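Local coordinates for SAM-dependent methyltransferase (Streptococcus pneumoniae, PDB 3KU1), which probably methylates N1 of adenine 22 in tRNA, using S-adenosylmethionine as the methyl donor, at the S-adenosylmethionine site. Residues are numbered along the deposited sequence; one frame, centred on the assembly and turned at random.

The S-adenosylmethionine site. Residues 5-6, 22-23, 25, 45-48, 51, 73-75, 91-93, 97, 101. With SAM (S-adenosylmethionine), chain B.
S-adenosylmethionine, the methyl donor, lies across the cofactor cleft of a Rossmann-like class I methyltransferase, with protein hiding 465 of its 599 Å². The ribose is read by Glu46, the acidic residue closing strand 41-46. Its chain bends at chi2 (-78°), bringing the carboxylate to the diol tip first: OE1 accepts from the 2'-hydroxyl O2' at 2.7 Å and OE2 from the 3'-hydroxyl O3' at 2.5 Å, each through its syn lone pair. The anti lone pair of OE1 receives the backbone N of Val47 at 2.9 Å, so this second bond helps fix the carboxylate's rotation. Pro51 brings CG, with CB behind it, up to the same hydroxyls.

Val47 then covers one face of the adenine. A chi1 of 77° wedges CG1 between the two backbone branches, N and C, and so turns it over both rings, 3.6 Å from the centroid of the six-membered one. Met93 approaches from the opposite side of the base; its chain, extended beyond CG, delivers the methyl CE to C4 and to the ribose O4'. Leu97 CD2 and Ile101 CD1, from helix 95-103, come from the side of Met93, against C2 and N1 of the six-membered ring. At the amino end of the base, Asn74 OD1 makes a weak hydrogen bond with N6.

The methionine part is held differently. Its amino N donates to two main-chain carbonyls, Gly23 O and Ala91 O, at 2.8 and 2.7 Å; it stands above both carbonyl planes, 47° out of the first. Arg5, on helix 4-11, bends along its chain at chi3 and brings NH2 to the carboxylate. There NH2 lies 2.7 Å from OXT in a salt bridge, although its N-H is not aimed at that oxygen. The O atom lies in plane at the guanidinium edge, but the hydrogen bond there is weak. Alongside, Leu6 places its CD2 methyl 3.5 Å from the same carboxylate oxygen, O.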
loop_
_atom_site.group_PDB
_atom_site.type_symbol
_atom_site.label_atom_id
_atom_site.label_comp_id
_atom_site.label_asym_id
_atom_site.label_seq_id
_atom_site.Cartn_x
_atom_site.Cartn_y
_atom_site.Cartn_z
ATOM N N ARG A 5 11.649 1.097 1.490
ATOM C CA ARG A 5 10.202 0.861 1.385
ATOM C C ARG A 5 9.694 1.090 -0.038
ATOM O O ARG A 5 9.346 0.169 -0.751
ATOM C CB ARG A 5 9.511 1.860 2.287
ATOM C CG ARG A 5 8.246 1.398 2.924
ATOM C CD ARG A 5 7.633 2.587 3.589
ATOM N NE ARG A 5 7.205 3.505 2.545
ATOM C CZ ARG A 5 7.106 4.814 2.691
ATOM N NH1 ARG A 5 7.405 5.363 3.855
ATOM N NH2 ARG A 5 6.710 5.569 1.680
ATOM N N LEU A 6 9.665 2.348 -0.442
ATOM C CA LEU A 6 9.412 2.731 -1.816
ATOM C C LEU A 6 10.082 1.842 -2.836
ATOM O O LEU A 6 9.625 1.719 -3.961
ATOM C CB LEU A 6 9.877 4.175 -2.030
ATOM C CG LEU A 6 9.015 5.305 -1.444
ATOM C CD1 LEU A 6 9.100 6.497 -2.360
ATOM C CD2 LEU A 6 7.578 4.881 -1.275
ATOM N N VAL A 22 -1.020 7.750 -5.946
ATOM C CA VAL A 22 -1.910 8.638 -5.209
ATOM C C VAL A 22 -1.154 9.088 -4.001
ATOM O O VAL A 22 -0.652 8.261 -3.254
ATOM C CB VAL A 22 -3.151 7.839 -4.725
ATOM C CG1 VAL A 22 -4.176 8.745 -4.050
ATOM C CG2 VAL A 22 -3.772 7.101 -5.874
ATOM N N GLY A 23 -1.057 10.383 -3.773
ATOM C CA GLY A 23 -0.253 10.873 -2.632
ATOM C C GLY A 23 1.245 10.759 -2.866
ATOM O O GLY A 23 2.002 10.340 -2.008
ATOM N N ASP A 25 4.227 12.226 -2.707
ATOM C CA ASP A 25 5.089 13.319 -2.337
ATOM C C ASP A 25 6.099 13.361 -3.443
ATOM O O ASP A 25 6.445 12.322 -4.033
ATOM C CB ASP A 25 5.904 12.917 -1.121
ATOM C CG ASP A 25 5.970 13.993 -0.073
ATOM O OD1 ASP A 25 5.383 15.116 -0.262
ATOM O OD2 ASP A 25 6.635 13.650 0.948
ATOM N N GLY A 45 -0.535 12.105 -8.346
ATOM C CA GLY A 45 -1.626 12.901 -7.881
ATOM C C GLY A 45 -1.449 13.249 -6.424
ATOM O O GLY A 45 -1.035 12.406 -5.625
ATOM N N GLU A 46 -1.758 14.491 -6.059
ATOM C CA GLU A 46 -1.630 14.881 -4.666
ATOM C C GLU A 46 -2.837 15.698 -4.295
ATOM O O GLU A 46 -3.512 16.218 -5.204
ATOM C CB GLU A 46 -0.323 15.651 -4.448
ATOM C CG GLU A 46 0.769 14.816 -3.788
ATOM C CD GLU A 46 0.517 14.684 -2.276
ATOM O OE1 GLU A 46 -0.511 15.255 -1.775
ATOM O OE2 GLU A 46 1.343 14.010 -1.601
ATOM N N VAL A 47 -3.125 15.810 -2.991
ATOM C CA VAL A 47 -4.399 16.416 -2.548
ATOM C C VAL A 47 -4.290 17.828 -2.002
ATOM O O VAL A 47 -5.257 18.515 -1.927
ATOM C CB VAL A 47 -5.205 15.509 -1.547
ATOM C CG1 VAL A 47 -4.628 15.541 -0.138
ATOM C CG2 VAL A 47 -6.659 15.920 -1.471
ATOM N N VAL A 48 -3.126 18.258 -1.575
ATOM C CA VAL A 48 -2.982 19.637 -1.181
ATOM C C VAL A 48 -1.737 20.249 -1.824
ATOM O O VAL A 48 -0.785 19.526 -2.150
ATOM C CB VAL A 48 -3.034 19.840 0.339
ATOM C CG1 VAL A 48 -2.736 18.592 1.051
ATOM C CG2 VAL A 48 -2.024 20.932 0.771
ATOM N N PRO A 51 2.575 19.510 -1.048
ATOM C CA PRO A 51 3.024 18.343 -1.833
ATOM C C PRO A 51 2.763 18.434 -3.330
ATOM O O PRO A 51 3.642 18.096 -4.121
ATOM C CB PRO A 51 2.225 17.195 -1.238
ATOM C CG PRO A 51 2.019 17.581 0.191
ATOM C CD PRO A 51 1.760 19.088 0.107
ATOM N N ALA A 73 -5.639 16.643 -6.964
ATOM C CA ALA A 73 -6.892 15.914 -6.975
ATOM C C ALA A 73 -6.981 15.127 -5.698
ATOM O O ALA A 73 -5.972 14.828 -5.052
ATOM C CB ALA A 73 -6.942 15.031 -8.133
ATOM N N ASN A 74 -8.187 14.806 -5.288
ATOM C CA ASN A 74 -8.292 14.002 -4.103
ATOM C C ASN A 74 -8.552 12.557 -4.479
ATOM O O ASN A 74 -9.359 12.271 -5.371
ATOM C CB ASN A 74 -9.375 14.519 -3.203
ATOM C CG ASN A 74 -9.864 13.478 -2.295
ATOM O OD1 ASN A 74 -9.112 12.946 -1.464
ATOM N ND2 ASN A 74 -11.116 13.099 -2.478
ATOM N N GLY A 75 -7.854 11.657 -3.800
ATOM C CA GLY A 75 -7.738 10.253 -4.187
ATOM C C GLY A 75 -7.794 10.016 -5.683
ATOM O O GLY A 75 -7.136 10.715 -6.452
ATOM N N ALA A 91 0.677 4.621 -1.282
ATOM C CA ALA A 91 1.640 4.347 -0.174
ATOM C C ALA A 91 1.741 5.434 0.913
ATOM O O ALA A 91 1.635 6.616 0.632
ATOM C CB ALA A 91 3.022 4.082 -0.744
ATOM N N GLY A 92 1.971 5.025 2.152
ATOM C CA GLY A 92 2.283 5.968 3.193
ATOM C C GLY A 92 1.065 6.603 3.837
ATOM O O GLY A 92 1.109 7.798 4.202
ATOM N N MET A 93 -0.018 5.837 4.016
ATOM C CA MET A 93 -1.237 6.392 4.644
ATOM C C MET A 93 -1.792 5.417 5.627
ATOM O O MET A 93 -1.406 4.269 5.620
ATOM C CB MET A 93 -2.339 6.671 3.610
ATOM C CG MET A 93 -2.048 7.777 2.649
ATOM S SD MET A 93 -3.174 7.766 1.235
ATOM C CE MET A 93 -2.221 8.602 -0.039
ATOM N N LEU A 97 -7.777 5.347 5.600
ATOM C CA LEU A 97 -7.798 6.311 4.507
ATOM C C LEU A 97 -7.572 5.611 3.163
ATOM O O LEU A 97 -8.143 5.997 2.144
ATOM C CB LEU A 97 -6.748 7.392 4.731
ATOM C CG LEU A 97 -6.433 8.250 3.511
ATOM C CD1 LEU A 97 -7.607 9.097 3.086
ATOM C CD2 LEU A 97 -5.312 9.114 3.866
ATOM N N ILE A 101 -10.178 5.953 0.223
ATOM C CA ILE A 101 -9.817 6.414 -1.127
ATOM C C ILE A 101 -10.320 5.473 -2.216
ATOM O O ILE A 101 -10.982 5.888 -3.164
ATOM C CB ILE A 101 -8.286 6.718 -1.274
ATOM C CG1 ILE A 101 -7.978 8.132 -0.783
ATOM C CG2 ILE A 101 -7.826 6.627 -2.731
ATOM C CD1 ILE A 101 -6.595 8.317 -0.321
HETATM N N SAM B . 2.984 7.796 -1.428
HETATM C CA SAM B . 4.105 8.600 -0.801
HETATM C C SAM B . 5.010 7.692 -0.005
HETATM O O SAM B . 6.217 7.871 0.031
HETATM O OXT SAM B . 4.546 6.756 0.632
HETATM C CB SAM B . 3.699 9.731 0.142
HETATM C CG SAM B . 3.508 9.292 1.586
HETATM S SD SAM B . 3.050 10.578 2.784
HETATM C CE SAM B . 3.201 9.629 4.328
HETATM C "C5'" SAM B . 1.286 10.908 2.600
HETATM C "C4'" SAM B . 0.995 11.801 1.402
HETATM O "O4'" SAM B . -0.246 11.430 0.834
HETATM C "C3'" SAM B . 0.836 13.290 1.719
HETATM O "O3'" SAM B . 1.710 14.028 0.893
HETATM C "C2'" SAM B . -0.585 13.649 1.331
HETATM O "O2'" SAM B . -0.620 14.974 0.868
HETATM C "C1'" SAM B . -0.746 12.598 0.245
HETATM N N9 SAM B . -2.045 12.452 -0.438
HETATM C C8 SAM B . -2.201 12.631 -1.814
HETATM N N7 SAM B . -3.486 12.457 -2.233
HETATM C C5 SAM B . -4.126 12.172 -1.108
HETATM C C6 SAM B . -5.420 11.938 -1.049
HETATM N N6 SAM B . -6.008 12.021 -2.199
HETATM N N1 SAM B . -5.967 11.659 0.160
HETATM C C2 SAM B . -5.113 11.645 1.294
HETATM N N3 SAM B . -3.749 11.893 1.246
HETATM C C4 SAM B . -3.286 12.158 0.031
#